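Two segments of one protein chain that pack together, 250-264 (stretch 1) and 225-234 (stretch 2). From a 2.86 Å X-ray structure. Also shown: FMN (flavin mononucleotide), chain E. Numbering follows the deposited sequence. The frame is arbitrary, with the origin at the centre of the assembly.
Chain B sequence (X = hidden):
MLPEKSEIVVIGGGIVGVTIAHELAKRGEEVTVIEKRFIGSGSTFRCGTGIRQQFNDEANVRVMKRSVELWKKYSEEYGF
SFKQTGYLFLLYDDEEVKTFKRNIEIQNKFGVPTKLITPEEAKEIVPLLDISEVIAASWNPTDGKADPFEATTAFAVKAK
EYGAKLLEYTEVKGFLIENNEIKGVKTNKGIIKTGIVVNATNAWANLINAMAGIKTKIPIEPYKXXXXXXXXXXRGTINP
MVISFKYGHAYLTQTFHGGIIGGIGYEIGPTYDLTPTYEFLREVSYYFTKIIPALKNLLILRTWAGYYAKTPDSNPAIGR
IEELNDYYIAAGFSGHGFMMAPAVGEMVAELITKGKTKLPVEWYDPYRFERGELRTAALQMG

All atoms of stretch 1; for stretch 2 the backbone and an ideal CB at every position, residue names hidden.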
# COMPACT_ATOMS: atom_id res chain seq x y z
N ALA B 250 -12.94 -47.26 -22.55
CA ALA B 250 -13.07 -47.34 -21.11
C ALA B 250 -12.23 -48.48 -20.58
O ALA B 250 -12.18 -49.57 -21.16
CB ALA B 250 -14.50 -47.54 -20.73
N TYR B 251 -11.56 -48.20 -19.47
CA TYR B 251 -10.99 -49.23 -18.63
C TYR B 251 -11.44 -48.95 -17.20
O TYR B 251 -11.45 -47.80 -16.76
CB TYR B 251 -9.46 -49.23 -18.74
CG TYR B 251 -8.78 -48.00 -18.19
CD1 TYR B 251 -8.59 -46.87 -18.98
CD2 TYR B 251 -8.32 -47.96 -16.88
CE1 TYR B 251 -7.96 -45.75 -18.49
CE2 TYR B 251 -7.69 -46.85 -16.37
CZ TYR B 251 -7.50 -45.74 -17.18
OH TYR B 251 -6.87 -44.61 -16.66
N LEU B 252 -11.87 -49.99 -16.48
CA LEU B 252 -12.14 -49.87 -15.05
C LEU B 252 -11.87 -51.15 -14.26
O LEU B 252 -12.01 -52.26 -14.77
CB LEU B 252 -13.56 -49.33 -14.78
CG LEU B 252 -14.89 -49.99 -15.15
CD1 LEU B 252 -14.96 -50.34 -16.59
CD2 LEU B 252 -15.13 -51.20 -14.31
N THR B 253 -11.43 -50.98 -13.01
CA THR B 253 -11.17 -52.10 -12.11
C THR B 253 -11.33 -51.61 -10.66
O THR B 253 -11.55 -50.42 -10.44
CB THR B 253 -9.74 -52.69 -12.33
OG1 THR B 253 -9.59 -53.89 -11.55
CG2 THR B 253 -8.66 -51.68 -11.94
N GLN B 254 -11.24 -52.50 -9.69
CA GLN B 254 -11.33 -52.09 -8.29
C GLN B 254 -9.93 -52.01 -7.70
O GLN B 254 -9.08 -52.85 -7.99
CB GLN B 254 -12.24 -53.04 -7.52
CG GLN B 254 -12.40 -52.77 -6.05
CD GLN B 254 -13.56 -53.55 -5.43
OE1 GLN B 254 -13.95 -54.61 -5.93
NE2 GLN B 254 -14.13 -53.02 -4.34
N THR B 255 -9.68 -50.98 -6.89
CA THR B 255 -8.40 -50.87 -6.19
C THR B 255 -8.37 -51.79 -4.97
O THR B 255 -9.40 -52.35 -4.55
CB THR B 255 -8.11 -49.44 -5.70
OG1 THR B 255 -9.11 -49.05 -4.76
CG2 THR B 255 -8.09 -48.46 -6.85
N PHE B 256 -7.17 -51.94 -4.41
CA PHE B 256 -6.98 -52.70 -3.19
C PHE B 256 -7.71 -52.06 -2.01
O PHE B 256 -8.22 -52.76 -1.15
CB PHE B 256 -5.50 -52.92 -2.91
CG PHE B 256 -4.77 -53.64 -4.03
CD1 PHE B 256 -5.39 -54.69 -4.73
CD2 PHE B 256 -3.47 -53.29 -4.38
CE1 PHE B 256 -4.73 -55.35 -5.76
CE2 PHE B 256 -2.80 -53.95 -5.41
CZ PHE B 256 -3.43 -54.98 -6.10
N HIS B 257 -7.79 -50.73 -2.00
CA HIS B 257 -8.63 -50.03 -1.02
C HIS B 257 -10.15 -50.30 -1.19
O HIS B 257 -10.90 -50.21 -0.23
CB HIS B 257 -8.33 -48.52 -1.02
CG HIS B 257 -9.09 -47.74 0.01
ND1 HIS B 257 -8.60 -47.53 1.29
CD2 HIS B 257 -10.30 -47.13 -0.03
CE1 HIS B 257 -9.48 -46.82 1.98
NE2 HIS B 257 -10.51 -46.56 1.20
N GLY B 258 -10.60 -50.62 -2.41
CA GLY B 258 -12.02 -50.91 -2.67
C GLY B 258 -12.69 -49.93 -3.63
O GLY B 258 -13.91 -49.94 -3.80
N GLY B 259 -11.86 -49.13 -4.30
CA GLY B 259 -12.33 -47.95 -5.00
C GLY B 259 -13.08 -48.08 -6.30
O GLY B 259 -14.10 -47.44 -6.50
N ILE B 260 -12.60 -48.89 -7.22
CA ILE B 260 -13.09 -48.75 -8.62
C ILE B 260 -12.54 -47.46 -9.24
O ILE B 260 -13.09 -46.37 -9.07
CB ILE B 260 -14.63 -48.81 -8.81
CG1 ILE B 260 -15.18 -50.15 -8.34
CG2 ILE B 260 -14.97 -48.65 -10.29
CD1 ILE B 260 -16.65 -50.10 -8.06
N ILE B 261 -11.44 -47.66 -9.95
CA ILE B 261 -10.66 -46.62 -10.56
C ILE B 261 -10.80 -46.83 -12.06
O ILE B 261 -11.09 -47.94 -12.50
CB ILE B 261 -9.19 -46.75 -10.09
CG1 ILE B 261 -8.35 -45.54 -10.55
CG2 ILE B 261 -8.58 -48.11 -10.52
CD1 ILE B 261 -6.94 -45.50 -9.98
N GLY B 262 -10.60 -45.79 -12.84
CA GLY B 262 -10.56 -45.97 -14.28
C GLY B 262 -10.59 -44.69 -15.06
O GLY B 262 -10.76 -43.61 -14.50
N GLY B 263 -10.41 -44.82 -16.37
CA GLY B 263 -10.47 -43.69 -17.28
C GLY B 263 -11.10 -44.11 -18.59
O GLY B 263 -11.75 -45.15 -18.66
N ILE B 264 -10.92 -43.27 -19.61
CA ILE B 264 -11.37 -43.51 -20.97
C ILE B 264 -10.34 -42.92 -21.93
O ILE B 264 -9.39 -42.25 -21.50
CB ILE B 264 -12.77 -42.89 -21.25
CG1 ILE B 264 -12.82 -41.43 -20.78
CG2 ILE B 264 -13.87 -43.69 -20.58
CD1 ILE B 264 -14.03 -40.67 -21.27
N UNK B 225 -4.21 -37.35 -20.10
CA UNK B 225 -5.23 -38.38 -19.83
C UNK B 225 -5.79 -38.22 -18.42
O UNK B 225 -5.18 -37.55 -17.58
CB UNK B 225 -4.64 -39.78 -20.01
N UNK B 226 -6.97 -38.78 -18.17
CA UNK B 226 -7.65 -38.57 -16.90
C UNK B 226 -8.19 -39.84 -16.25
O UNK B 226 -8.35 -40.88 -16.91
CB UNK B 226 -8.80 -37.59 -17.11
N UNK B 227 -8.44 -39.78 -14.95
CA UNK B 227 -9.02 -40.91 -14.23
C UNK B 227 -10.05 -40.47 -13.21
O UNK B 227 -10.09 -39.31 -12.80
CB UNK B 227 -7.92 -41.71 -13.54
N UNK B 228 -10.90 -41.42 -12.82
CA UNK B 228 -11.90 -41.21 -11.78
C UNK B 228 -11.71 -42.26 -10.68
O UNK B 228 -11.15 -43.33 -10.92
CB UNK B 228 -13.31 -41.28 -12.36
N UNK B 229 -12.14 -41.94 -9.47
CA UNK B 229 -12.22 -42.93 -8.41
C UNK B 229 -13.60 -42.83 -7.76
O UNK B 229 -14.10 -41.73 -7.50
CB UNK B 229 -11.11 -42.73 -7.38
N UNK B 230 -14.23 -43.97 -7.51
CA UNK B 230 -15.51 -43.97 -6.82
C UNK B 230 -15.30 -44.25 -5.34
O UNK B 230 -14.18 -44.44 -4.88
CB UNK B 230 -16.46 -45.00 -7.43
N UNK B 231 -16.40 -44.25 -4.59
CA UNK B 231 -16.39 -44.64 -3.18
C UNK B 231 -16.05 -46.12 -3.08
O UNK B 231 -16.31 -46.86 -4.01
CB UNK B 231 -17.74 -44.35 -2.51
N UNK B 232 -15.46 -46.55 -1.95
CA UNK B 232 -15.12 -47.96 -1.79
C UNK B 232 -16.34 -48.87 -1.70
O UNK B 232 -17.40 -48.45 -1.24
CB UNK B 232 -14.26 -48.14 -0.54
N UNK B 233 -16.14 -50.12 -2.11
CA UNK B 233 -17.19 -51.09 -2.36
C UNK B 233 -16.66 -52.42 -1.84
O UNK B 233 -15.46 -52.57 -1.64
CB UNK B 233 -17.57 -51.16 -3.84
N UNK B 234 -17.54 -53.37 -1.58
CA UNK B 234 -17.12 -54.70 -1.14
C UNK B 234 -15.92 -55.23 -1.93
O UNK B 234 -15.91 -55.17 -3.16
CB UNK B 234 -18.29 -55.68 -1.26
N1 FMN E . -8.09 -39.88 -4.66
C2 FMN E . -9.06 -39.96 -3.71
O2 FMN E . -9.63 -38.93 -3.31
N3 FMN E . -9.40 -41.15 -3.18
C4 FMN E . -8.79 -42.28 -3.59
O4 FMN E . -9.12 -43.38 -3.09
C4A FMN E . -7.79 -42.22 -4.57
N5 FMN E . -7.16 -43.35 -5.00
C5A FMN E . -6.18 -43.31 -5.95
C6 FMN E . -5.57 -44.50 -6.35
C7 FMN E . -4.56 -44.49 -7.32
C7M FMN E . -3.93 -45.81 -7.71
C8 FMN E . -4.18 -43.27 -7.89
C8M FMN E . -3.12 -43.19 -8.93
C9 FMN E . -4.79 -42.08 -7.49
C9A FMN E . -5.80 -42.09 -6.52
N10 FMN E . -6.45 -40.90 -6.08
C10 FMN E . -7.46 -40.98 -5.10
C1' FMN E . -6.12 -39.60 -6.64
C2' FMN E . -4.96 -38.95 -5.93
O2' FMN E . -5.49 -37.86 -5.17
C3' FMN E . -3.95 -38.57 -7.03
O3' FMN E . -2.59 -38.73 -6.60
C4' FMN E . -4.18 -37.17 -7.50
O4' FMN E . -5.27 -36.65 -7.33
C5' FMN E . -3.05 -36.42 -8.17
O5' FMN E . -2.85 -35.19 -7.47
P FMN E . -3.65 -33.86 -7.89
O1P FMN E . -2.94 -33.42 -9.14
O2P FMN E . -3.48 -32.96 -6.69
O3P FMN E . -5.08 -34.25 -8.13

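Position 225 has extended backbone angles and a CA-to-CB bond pointing toward stretch 1, yet its ideal CB finds nothing there within 5.5 Å. Only a long side chain could make contact, and many would fit. It is H225, whose ring brings its edge to stretch 1, CD2 lying 4.2 Å from I264 O.

At 226 the CB points sideways and again meets nothing, so the choice is wide. The backbone does the work here: its O lies 3.5 Å from G263 CA, in a CA-H...O contact, where a CB on G263 would clash. The residue is Q226; its side chain leads away and its amide is satisfied elsewhere in the structure.

The CB of 227 lies 3.5 Å from G262 O and 4.4 Å from Y251 OH. Contact is already made at CB, so a small residue suits well, although a longer one turned aside is not excluded. It is A227.

Position 228 pairs with G262 in an antiparallel, hydrogen-bonded bridge: 228 N to G262 O is 2.8 Å, G262 N to 228 O 3.2 Å. The extended backbone, with CB 4.1 Å from G262 O, suits Val, Ile, Thr or another moderate side chain. It is V228, chi1 p, whose CG1 packs 3.4 Å from G262 O.

Position 229 forms the non-hydrogen-bonded pair with I261, and its CB points to the same sheet face as that side chain. With G259 lacking a CB and the flavin nearby, a medium apolar residue is favoured: Ile, Leu, Val or Met. It is I229, whose CD1 reaches G259 CA at 3.7 Å and I261 CB at 3.9 Å; CD1 occupies space that a CB on G259 would invade. Its CG1 is 3.8 Å from FMN O4.

At 230 the backbone N donates to I260 O (3.1 Å), and the CB is 3.5 Å from G259 O. A carbonyl so close invites a short donor, Ser or Thr. It is T230: OG1 lies 2.5 Å from G259 O.

Position 231 points away, leaving the choice open; it is Q231.

The phi of -68° at 232 allows proline, and the CB, sideways, is 3.7 Å from G258 O. Compact apolar residues suit. P232 places CG 3.7 Å from H257 CD2, at the ring edge.

At 233 the N makes a weak hydrogen bond to G258 O (2.8 Å). The CB lies 4.4 Å from I260 CD1, favouring an aliphatic group. I233 supplies CG1, 4.4 Å from that CD1.

Position 234 points away, so polar residues are acceptable. K234 contributes its O, accepting from Q254 NE2 at 3.0 Å.

Stretch 2, residues 225-234: HQAVITQPIK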
# COMPACT_ATOMS: atom_id res chain seq x y z
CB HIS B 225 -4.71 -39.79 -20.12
CG HIS B 225 -4.70 -40.13 -21.58
ND1 HIS B 225 -3.77 -39.62 -22.46
CD2 HIS B 225 -5.55 -40.89 -22.32
CE1 HIS B 225 -4.03 -40.06 -23.68
NE2 HIS B 225 -5.10 -40.84 -23.62
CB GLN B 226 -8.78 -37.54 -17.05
CG GLN B 226 -8.30 -36.11 -17.36
CD GLN B 226 -9.44 -35.11 -17.41
OE1 GLN B 226 -10.03 -34.78 -16.38
NE2 GLN B 226 -9.76 -34.63 -18.61
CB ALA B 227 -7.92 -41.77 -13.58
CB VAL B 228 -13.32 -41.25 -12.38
CG1 VAL B 228 -13.64 -42.63 -12.92
CG2 VAL B 228 -14.36 -40.80 -11.37
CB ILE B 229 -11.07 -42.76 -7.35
CG1 ILE B 229 -11.09 -43.89 -6.33
CG2 ILE B 229 -11.15 -41.39 -6.63
CD1 ILE B 229 -10.76 -45.20 -6.91
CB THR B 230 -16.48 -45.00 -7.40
OG1 THR B 230 -16.29 -46.26 -6.76
CG2 THR B 230 -16.28 -45.16 -8.89
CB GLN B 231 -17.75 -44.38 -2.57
CG GLN B 231 -18.84 -45.18 -3.20
CD GLN B 231 -20.14 -45.05 -2.44
OE1 GLN B 231 -21.09 -44.42 -2.92
NE2 GLN B 231 -20.18 -45.64 -1.25
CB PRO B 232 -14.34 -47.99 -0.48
CG PRO B 232 -13.96 -46.59 -0.20
CD PRO B 232 -15.08 -45.78 -0.76
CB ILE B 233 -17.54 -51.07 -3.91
CG1 ILE B 233 -18.62 -50.04 -4.18
CG2 ILE B 233 -17.97 -52.41 -4.50
CD1 ILE B 233 -19.61 -49.94 -3.06
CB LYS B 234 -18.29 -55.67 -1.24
CG LYS B 234 -18.39 -56.65 -0.07
CD LYS B 234 -19.86 -56.98 0.29
CE LYS B 234 -20.49 -58.00 -0.70
NZ LYS B 234 -19.73 -59.31 -0.72
O HOH W 1 -8.47 -39.54 -20.46
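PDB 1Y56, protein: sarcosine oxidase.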